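Bifunctional GH43-CE protein (Bacteroides eggerthii, PDB 6MLY) probably takes part in degrading complex arabinoxylans, joining a family 43 glycoside hydrolase region to a carbohydrate esterase region in one chain. Local coordinates at residues M33-V38 and Y42-T47; F205-K210 and G260-Y265; K547-I552 and K572-K577. All coordinates share one frame; numbering follows the deposited sequence.

Interaction 1: residues M33-V38 and Y42-T47; sequences MSMLRV and YYMSST
Tyr42 and Arg37 are a non-hydrogen-bonded pair of an antiparallel beta hairpin, side by side on one face. The aliphatic part of Arg37 meets the phenol ring obliquely, with CD of Arg37 3.7 Å from CE2 of Tyr42. CG of Arg37 is anti to its backbone N (chi1 -178°), and this carries the chain out past the ring. The guanidinium is turned 71° from the ring plane and is not stacked on it. It bonds instead to Asp256, as a salt bridge, and to Gly39 O. Without the ring, with an alanine at Tyr42, the CB-to-CD run of Arg37 is likely to lose its cover.

Met35 and Met44 share that face of the hairpin. CG of Met33 packs obliquely on SD of Met44 at 3.9 Å. Leu36, Tyr43, Ser34 and Ser45 occupy the other face. Here CD1 of Leu36 sits at the edge of the Tyr43 ring, 3.9 Å from CB of Tyr43. Between the faces, Leu36 and Tyr43 exchange two backbone hydrogen bonds, of which Tyr43 N to Leu36 O is 2.8 Å and nearly straight (169°).

The hairpin begins a four-stranded sheet, consistent with one blade of the family 43 beta-propeller. Strand 56-60 pairs with the far edge of strand 41-45. Trp66 of strand 66-71 covers Met35 and Met44, while Leu100 of strand 99-103 packs on Leu36, Tyr43 and Ser45.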
loop_
_atom_site.group_PDB
_atom_site.type_symbol
_atom_site.label_atom_id
_atom_site.label_comp_id
_atom_site.label_asym_id
_atom_site.label_seq_id
_atom_site.Cartn_x
_atom_site.Cartn_y
_atom_site.Cartn_z
ATOM N N MET A 33 23.397 9.030 -3.792
ATOM C CA MET A 33 23.577 10.385 -4.264
ATOM C C MET A 33 25.070 10.647 -4.494
ATOM O O MET A 33 25.923 10.205 -3.723
ATOM C CB MET A 33 23.044 11.400 -3.248
ATOM C CG MET A 33 21.535 11.447 -3.175
ATOM S SD MET A 33 20.936 12.660 -1.969
ATOM C CE MET A 33 21.392 11.859 -0.432
ATOM N N SER A 34 25.356 11.350 -5.591
ATOM C CA SER A 34 26.617 12.007 -5.829
ATOM C C SER A 34 26.311 13.479 -6.119
ATOM O O SER A 34 25.727 13.796 -7.151
ATOM C CB SER A 34 27.368 11.343 -6.956
ATOM O OG SER A 34 28.699 11.830 -7.060
ATOM N N MET A 35 26.688 14.353 -5.180
ATOM C CA MET A 35 26.304 15.764 -5.186
ATOM C C MET A 35 27.537 16.648 -5.436
ATOM O O MET A 35 28.676 16.302 -5.087
ATOM C CB MET A 35 25.668 16.141 -3.844
ATOM C CG MET A 35 24.825 17.406 -3.882
ATOM S SD MET A 35 23.931 17.668 -2.324
ATOM C CE MET A 35 22.631 16.449 -2.511
ATOM N N LEU A 36 27.297 17.802 -6.061
ATOM C CA LEU A 36 28.301 18.838 -6.148
ATOM C C LEU A 36 27.621 20.196 -6.331
ATOM O O LEU A 36 26.416 20.277 -6.633
ATOM C CB LEU A 36 29.296 18.535 -7.280
ATOM C CG LEU A 36 28.728 18.377 -8.692
ATOM C CD1 LEU A 36 28.297 19.711 -9.282
ATOM C CD2 LEU A 36 29.752 17.723 -9.601
ATOM N N ARG A 37 28.428 21.241 -6.112
ATOM C CA ARG A 37 28.058 22.625 -6.288
ATOM C C ARG A 37 28.862 23.192 -7.458
ATOM O O ARG A 37 29.973 22.757 -7.708
ATOM C CB ARG A 37 28.347 23.408 -5.005
ATOM C CG ARG A 37 27.959 24.876 -5.070
ATOM C CD ARG A 37 27.903 25.518 -3.696
ATOM N NE ARG A 37 29.228 25.719 -3.140
ATOM C CZ ARG A 37 30.070 26.655 -3.562
ATOM N NH1 ARG A 37 29.678 27.512 -4.490
ATOM N NH2 ARG A 37 31.295 26.724 -3.071
ATOM N N VAL A 38 28.269 24.146 -8.176
ATOM C CA VAL A 38 28.958 24.907 -9.202
ATOM C C VAL A 38 28.365 26.318 -9.185
ATOM O O VAL A 38 27.367 26.593 -9.849
ATOM C CB VAL A 38 28.839 24.265 -10.602
ATOM C CG1 VAL A 38 29.759 24.948 -11.607
ATOM C CG2 VAL A 38 29.093 22.765 -10.585
ATOM N N TYR A 42 23.313 23.603 -7.402
ATOM C CA TYR A 42 23.676 22.288 -6.882
ATOM C C TYR A 42 23.241 21.228 -7.897
ATOM O O TYR A 42 22.235 21.394 -8.575
ATOM C CB TYR A 42 23.023 22.032 -5.522
ATOM C CG TYR A 42 23.461 22.955 -4.413
ATOM C CD1 TYR A 42 22.751 24.109 -4.124
ATOM C CD2 TYR A 42 24.577 22.670 -3.638
ATOM C CE1 TYR A 42 23.141 24.961 -3.103
ATOM C CE2 TYR A 42 24.981 23.511 -2.613
ATOM C CZ TYR A 42 24.264 24.665 -2.347
ATOM O OH TYR A 42 24.639 25.503 -1.339
ATOM N N TYR A 43 24.015 20.147 -8.005
ATOM C CA TYR A 43 23.695 19.051 -8.902
ATOM C C TYR A 43 23.902 17.724 -8.178
ATOM O O TYR A 43 24.686 17.633 -7.243
ATOM C CB TYR A 43 24.549 19.108 -10.168
ATOM C CG TYR A 43 24.124 20.160 -11.158
ATOM C CD1 TYR A 43 22.925 20.045 -11.844
ATOM C CD2 TYR A 43 24.925 21.260 -11.421
ATOM C CE1 TYR A 43 22.527 21.002 -12.763
ATOM C CE2 TYR A 43 24.542 22.226 -12.337
ATOM C CZ TYR A 43 23.338 22.098 -13.008
ATOM O OH TYR A 43 22.953 23.048 -13.908
ATOM N N MET A 44 23.192 16.698 -8.650
ATOM C CA MET A 44 23.133 15.418 -7.974
ATOM C C MET A 44 22.690 14.332 -8.965
ATOM O O MET A 44 21.603 14.415 -9.534
ATOM C CB MET A 44 22.149 15.484 -6.800
ATOM C CG MET A 44 21.759 14.127 -6.248
ATOM S SD MET A 44 20.072 14.113 -5.612
ATOM C CE MET A 44 19.466 12.623 -6.398
ATOM N N SER A 45 23.564 13.332 -9.156
ATOM C CA SER A 45 23.241 12.085 -9.851
ATOM C C SER A 45 22.637 11.101 -8.842
ATOM O O SER A 45 22.581 11.379 -7.645
ATOM C CB SER A 45 24.460 11.515 -10.547
ATOM O OG SER A 45 25.416 11.059 -9.604
ATOM N N SER A 46 22.186 9.946 -9.336
ATOM C CA SER A 46 21.300 9.079 -8.556
ATOM C C SER A 46 21.234 7.677 -9.172
ATOM O O SER A 46 21.657 7.466 -10.308
ATOM C CB SER A 46 19.938 9.707 -8.470
ATOM O OG SER A 46 19.248 9.254 -7.323
ATOM N N THR A 47 20.704 6.726 -8.397
ATOM C CA THR A 47 20.508 5.341 -8.835
ATOM C C THR A 47 19.009 5.068 -9.039
ATOM O O THR A 47 18.181 5.403 -8.181
ATOM C CB THR A 47 21.112 4.352 -7.829
ATOM O OG1 THR A 47 22.510 4.606 -7.684
ATOM C CG2 THR A 47 20.933 2.910 -8.245
#

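Interaction 2: residues F205-K210 and G260-Y265; sequences FKVNGK and GRWFAY
Val207 and Trp262 make the denser half of this contact. The two side chains come from opposite directions. Both valine methyls come obliquely to the outer end of the indole's six-membered ring. CG2 of Val207 is 3.6 Å from CH2 of Trp262, and CG1 of Val207 is 3.8 Å from the same atom. One ring corner thus sits against the fork of the valine. CG1 is anti to the backbone N of Val207 (chi1 174°), and this brings both methyls to the indole. Leu254, Asp256 and Val282 also touch Trp262, and Trp284 meets its indole edge-to-face.

The second half is a narrower touch between Phe205 and Tyr265. CZ of Phe205 lies 3.4 Å from OH of Tyr265. Each of these atoms sits near the plane of the other's ring, so the rings meet at their edges and do not stack. Tyr265 has chi1 63°, which brings its hydroxyl over to Phe205.

The strands themselves stay apart, with CA of Val207 11.2 Å from CA of Trp262. Only side chains bridge the gap between the sheets of strands 203-207 and 262-269, which are probably neighbouring propeller blades. Toward solvent the contact runs out. Asn208 and Gly209 form an exposed two-residue hairpin turn. Both have positive phi, close to a type I' turn. Gly260 and Arg261 are likewise exposed.

No hydrogen bond crosses between the segments. Phe205 also makes a cation-pi contact with Arg101. Within the two segments the join is therefore apolar and ring contact. The bond from the Tyr265 hydroxyl to Gln203, in the same strand as Phe205, adds a polar tie, and Met35 N gives that hydroxyl a second one, to strand 34-38.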
loop_
_atom_site.group_PDB
_atom_site.type_symbol
_atom_site.label_atom_id
_atom_site.label_comp_id
_atom_site.label_asym_id
_atom_site.label_seq_id
_atom_site.Cartn_x
_atom_site.Cartn_y
_atom_site.Cartn_z
ATOM N N PHE A 205 36.553 13.432 -1.314
ATOM C CA PHE A 205 36.559 14.889 -1.357
ATOM C C PHE A 205 37.867 15.403 -0.742
ATOM O O PHE A 205 38.238 15.013 0.374
ATOM C CB PHE A 205 35.341 15.447 -0.619
ATOM C CG PHE A 205 34.025 15.064 -1.246
ATOM C CD1 PHE A 205 33.383 15.923 -2.124
ATOM C CD2 PHE A 205 33.456 13.829 -0.990
ATOM C CE1 PHE A 205 32.186 15.561 -2.720
ATOM C CE2 PHE A 205 32.261 13.468 -1.590
ATOM C CZ PHE A 205 31.627 14.335 -2.450
ATOM N N LYS A 206 38.564 16.264 -1.489
ATOM C CA LYS A 206 39.683 17.018 -0.962
ATOM C C LYS A 206 39.170 18.389 -0.509
ATOM O O LYS A 206 38.617 19.140 -1.306
ATOM C CB LYS A 206 40.780 17.142 -2.023
ATOM C CG LYS A 206 42.130 17.618 -1.507
ATOM C CD LYS A 206 43.141 17.817 -2.610
ATOM C CE LYS A 206 44.472 18.320 -2.101
ATOM N NZ LYS A 206 45.505 18.268 -3.161
ATOM N N VAL A 207 39.334 18.683 0.785
ATOM C CA VAL A 207 38.949 19.956 1.367
ATOM C C VAL A 207 40.130 20.492 2.171
ATOM O O VAL A 207 40.646 19.806 3.054
ATOM C CB VAL A 207 37.707 19.834 2.268
ATOM C CG1 VAL A 207 37.413 21.142 2.991
ATOM C CG2 VAL A 207 36.493 19.360 1.491
ATOM N N ASN A 208 40.531 21.726 1.855
ATOM C CA ASN A 208 41.465 22.473 2.669
ATOM C C ASN A 208 42.801 21.719 2.729
ATOM O O ASN A 208 43.431 21.641 3.785
ATOM C CB ASN A 208 40.865 22.711 4.059
ATOM C CG ASN A 208 41.348 23.989 4.707
ATOM O OD1 ASN A 208 41.521 25.002 4.033
ATOM N ND2 ASN A 208 41.560 23.953 6.014
ATOM N N GLY A 209 43.208 21.151 1.587
ATOM C CA GLY A 209 44.452 20.392 1.466
ATOM C C GLY A 209 44.520 19.206 2.418
ATOM O O GLY A 209 45.567 18.936 2.995
ATOM N N LYS A 210 43.388 18.514 2.585
ATOM C CA LYS A 210 43.310 17.218 3.260
ATOM C C LYS A 210 42.289 16.354 2.511
ATOM O O LYS A 210 41.271 16.864 2.053
ATOM C CB LYS A 210 42.923 17.384 4.735
ATOM C CG LYS A 210 44.047 17.839 5.660
ATOM C CD LYS A 210 44.102 17.066 6.963
ATOM C CE LYS A 210 45.305 17.403 7.820
ATOM N NZ LYS A 210 44.980 18.433 8.836
ATOM N N GLY A 260 29.651 29.209 2.951
ATOM C CA GLY A 260 30.674 28.398 3.615
ATOM C C GLY A 260 30.122 27.450 4.670
ATOM O O GLY A 260 30.897 26.872 5.431
ATOM N N ARG A 261 28.795 27.280 4.722
ATOM C CA ARG A 261 28.165 26.276 5.591
ATOM C C ARG A 261 28.353 24.889 4.966
ATOM O O ARG A 261 28.268 24.744 3.746
ATOM C CB ARG A 261 26.673 26.567 5.786
ATOM C CG ARG A 261 26.374 27.779 6.655
ATOM C CD ARG A 261 24.915 28.177 6.556
ATOM N NE ARG A 261 24.577 28.621 5.210
ATOM C CZ ARG A 261 23.344 28.684 4.722
ATOM N NH1 ARG A 261 22.320 28.256 5.442
ATOM N NH2 ARG A 261 23.147 29.171 3.509
ATOM N N TRP A 262 28.587 23.880 5.814
ATOM C CA TRP A 262 28.806 22.509 5.357
ATOM C C TRP A 262 27.621 21.601 5.731
ATOM O O TRP A 262 26.927 21.797 6.746
ATOM C CB TRP A 262 30.139 21.976 5.891
ATOM C CG TRP A 262 31.328 22.600 5.231
ATOM C CD1 TRP A 262 31.966 23.748 5.601
ATOM C CD2 TRP A 262 32.025 22.110 4.071
ATOM N NE1 TRP A 262 33.016 24.001 4.759
ATOM C CE2 TRP A 262 33.077 23.015 3.811
ATOM C CE3 TRP A 262 31.869 20.999 3.233
ATOM C CZ2 TRP A 262 33.958 22.846 2.744
ATOM C CZ3 TRP A 262 32.747 20.830 2.184
ATOM C CH2 TRP A 262 33.776 21.743 1.945
ATOM N N PHE A 263 27.404 20.602 4.868
ATOM C CA PHE A 263 26.361 19.606 4.995
ATOM C C PHE A 263 26.908 18.251 4.535
ATOM O O PHE A 263 27.812 18.193 3.705
ATOM C CB PHE A 263 25.142 20.009 4.161
ATOM C CG PHE A 263 24.399 21.214 4.681
ATOM C CD1 PHE A 263 24.747 22.493 4.276
ATOM C CD2 PHE A 263 23.351 21.067 5.578
ATOM C CE1 PHE A 263 24.062 23.599 4.759
ATOM C CE2 PHE A 263 22.667 22.174 6.058
ATOM C CZ PHE A 263 23.025 23.438 5.650
ATOM N N ALA A 264 26.351 17.173 5.093
ATOM C CA ALA A 264 26.590 15.810 4.627
ATOM C C ALA A 264 25.309 15.280 3.982
ATOM O O ALA A 264 24.299 15.152 4.665
ATOM C CB ALA A 264 27.011 14.933 5.778
ATOM N N TYR A 265 25.353 14.995 2.675
ATOM C CA TYR A 265 24.214 14.378 1.990
ATOM C C TYR A 265 24.306 12.859 2.184
ATOM O O TYR A 265 25.334 12.259 1.869
ATOM C CB TYR A 265 24.134 14.804 0.521
ATOM C CG TYR A 265 25.287 14.393 -0.358
ATOM C CD1 TYR A 265 25.288 13.177 -1.019
ATOM C CD2 TYR A 265 26.367 15.240 -0.556
ATOM C CE1 TYR A 265 26.340 12.803 -1.838
ATOM C CE2 TYR A 265 27.431 14.882 -1.369
ATOM C CZ TYR A 265 27.416 13.659 -2.016
ATOM O OH TYR A 265 28.459 13.309 -2.825
#

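Interaction 3: residues K547-I552 and K572-K577; sequences KVVVLI and KSLLDK
Val549, Leu551 and Leu574 meet with no ring, amide or carboxylate among them. No flat side-chain group takes part; the broad surface is the beta-sheet of the alpha/beta-hydrolase fold. Val549 and Leu551 rise from one face of strand 546-552, toward helix 563-577, which covers that face with Leu574. Val550 between them points away from the helix and packs on Ile624. Along the strand's two edges lie strands 579-584 and 621-627, both parallel to it.

Strand 546-552, helix 563-577 and strand 579-584 make a beta-alpha-beta crossover, and this contact packs the first strand against the helix. Leu574 is the residue of 572-577 that reaches the strand. Its side chain crosses Val549 at about a right angle. Against Leu551 it runs alongside, pointing the opposite way. CG of Leu574 lies beside the backbone N and anti to the carbonyl carbon (chi1 -84°), and the two methyls of its fork reach down to the strand.

All three residues are buried, and the contact is wholly apolar. Val581 of the next strand touches both leucines, and Ile782 of helix 775-789 also packs on Leu574. Leu551 lies near a GxSxG sequence that is probably the nucleophile elbow of the esterase, without touching it.

CD1 of Leu574 is the shared point: CD2 of Leu551 is 3.7 Å from it and CG1 of Val549 3.8 Å.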
loop_
_atom_site.group_PDB
_atom_site.type_symbol
_atom_site.label_atom_id
_atom_site.label_comp_id
_atom_site.label_asym_id
_atom_site.label_seq_id
_atom_site.Cartn_x
_atom_site.Cartn_y
_atom_site.Cartn_z
ATOM N N LYS A 547 -21.623 8.070 12.339
ATOM C CA LYS A 547 -22.164 7.046 13.214
ATOM C C LYS A 547 -21.684 5.695 12.675
ATOM O O LYS A 547 -21.471 5.549 11.471
ATOM C CB LYS A 547 -23.681 7.213 13.316
ATOM C CG LYS A 547 -24.117 8.663 13.477
ATOM C CD LYS A 547 -25.321 8.884 14.349
ATOM C CE LYS A 547 -25.508 10.346 14.694
ATOM N NZ LYS A 547 -26.566 10.543 15.710
ATOM N N VAL A 548 -21.468 4.738 13.583
ATOM C CA VAL A 548 -20.707 3.526 13.281
ATOM C C VAL A 548 -21.668 2.355 13.056
ATOM O O VAL A 548 -22.732 2.289 13.680
ATOM C CB VAL A 548 -19.708 3.205 14.409
ATOM C CG1 VAL A 548 -18.854 1.990 14.080
ATOM C CG2 VAL A 548 -18.830 4.402 14.743
ATOM N N VAL A 549 -21.277 1.440 12.159
ATOM C CA VAL A 549 -21.893 0.116 12.062
ATOM C C VAL A 549 -20.784 -0.911 11.790
ATOM O O VAL A 549 -19.993 -0.746 10.859
ATOM C CB VAL A 549 -23.011 0.059 10.999
ATOM C CG1 VAL A 549 -23.531 -1.360 10.797
ATOM C CG2 VAL A 549 -24.162 1.003 11.329
ATOM N N VAL A 550 -20.769 -1.968 12.615
ATOM C CA VAL A 550 -19.768 -3.040 12.620
ATOM C C VAL A 550 -20.262 -4.196 11.740
ATOM O O VAL A 550 -21.461 -4.436 11.652
ATOM C CB VAL A 550 -19.511 -3.518 14.063
ATOM C CG1 VAL A 550 -18.612 -4.744 14.121
ATOM C CG2 VAL A 550 -18.955 -2.398 14.926
ATOM N N LEU A 551 -19.324 -4.911 11.110
ATOM C CA LEU A 551 -19.623 -6.091 10.298
ATOM C C LEU A 551 -18.814 -7.285 10.821
ATOM O O LEU A 551 -17.578 -7.226 10.870
ATOM C CB LEU A 551 -19.257 -5.826 8.832
ATOM C CG LEU A 551 -19.671 -4.476 8.248
ATOM C CD1 LEU A 551 -19.182 -4.352 6.812
ATOM C CD2 LEU A 551 -21.180 -4.290 8.306
ATOM N N ILE A 552 -19.515 -8.367 11.181
ATOM C CA ILE A 552 -18.884 -9.655 11.463
ATOM C C ILE A 552 -19.254 -10.629 10.336
ATOM O O ILE A 552 -20.327 -10.541 9.748
ATOM C CB ILE A 552 -19.271 -10.180 12.858
ATOM C CG1 ILE A 552 -19.129 -9.089 13.924
ATOM C CG2 ILE A 552 -18.464 -11.424 13.211
ATOM C CD1 ILE A 552 -19.379 -9.556 15.337
ATOM N N LYS A 572 -20.621 -1.056 0.869
ATOM C CA LYS A 572 -21.004 0.017 -0.062
ATOM C C LYS A 572 -22.350 0.641 0.343
ATOM O O LYS A 572 -22.489 1.867 0.360
ATOM C CB LYS A 572 -21.066 -0.520 -1.495
ATOM N N SER A 573 -23.333 -0.205 0.671
ATOM C CA SER A 573 -24.721 0.232 0.899
ATOM C C SER A 573 -24.832 1.066 2.184
ATOM O O SER A 573 -25.554 2.064 2.217
ATOM C CB SER A 573 -25.662 -0.943 0.917
ATOM O OG SER A 573 -25.139 -1.992 1.717
ATOM N N LEU A 574 -24.118 0.647 3.235
ATOM C CA LEU A 574 -24.063 1.399 4.493
ATOM C C LEU A 574 -23.373 2.752 4.267
ATOM O O LEU A 574 -23.808 3.765 4.818
ATOM C CB LEU A 574 -23.310 0.579 5.545
ATOM C CG LEU A 574 -24.137 -0.456 6.303
ATOM C CD1 LEU A 574 -23.234 -1.435 7.035
ATOM C CD2 LEU A 574 -25.088 0.222 7.278
ATOM N N LEU A 575 -22.300 2.747 3.461
ATOM C CA LEU A 575 -21.450 3.925 3.218
ATOM C C LEU A 575 -22.229 5.028 2.486
ATOM O O LEU A 575 -21.981 6.213 2.728
ATOM C CB LEU A 575 -20.213 3.499 2.419
ATOM C CG LEU A 575 -19.084 2.877 3.242
ATOM C CD1 LEU A 575 -18.135 2.079 2.360
ATOM C CD2 LEU A 575 -18.321 3.941 4.019
ATOM N N ASP A 576 -23.152 4.641 1.597
ATOM C CA ASP A 576 -23.953 5.591 0.810
ATOM C C ASP A 576 -24.966 6.321 1.708
ATOM O O ASP A 576 -25.345 7.459 1.415
ATOM C CB ASP A 576 -24.675 4.890 -0.345
ATOM C CG ASP A 576 -23.757 4.310 -1.409
ATOM O OD1 ASP A 576 -22.865 5.042 -1.881
ATOM O OD2 ASP A 576 -23.948 3.130 -1.766
ATOM N N LYS A 577 -25.417 5.661 2.783
ATOM C CA LYS A 577 -26.416 6.223 3.702
ATOM C C LYS A 577 -25.772 7.258 4.637
ATOM O O LYS A 577 -26.473 8.136 5.154
ATOM C CB LYS A 577 -27.074 5.111 4.526
ATOM C CG LYS A 577 -28.325 5.526 5.291
ATOM C CD LYS A 577 -29.497 5.922 4.408
ATOM C CE LYS A 577 -30.786 6.080 5.191
ATOM N NZ LYS A 577 -31.900 6.563 4.342
#

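Interactions 1 and 2 belong to the family 43 region, and their centres are 14 Å apart. They touch directly, and the tyrosine hydroxyl of interaction 2 is bonded to the backbone of strand 34-38. That bond ties the 33-38 strand to strand 262-269, so the start of the region is joined to its later part, as expected for a closed propeller. Interaction 3 follows much later in the chain, in the alpha/beta-hydrolase region. Its centre is about 51 Å from that of interaction 1 and 59 Å from that of interaction 2, beyond the chain's centre. The two presumed catalytic regions thus have separate cores.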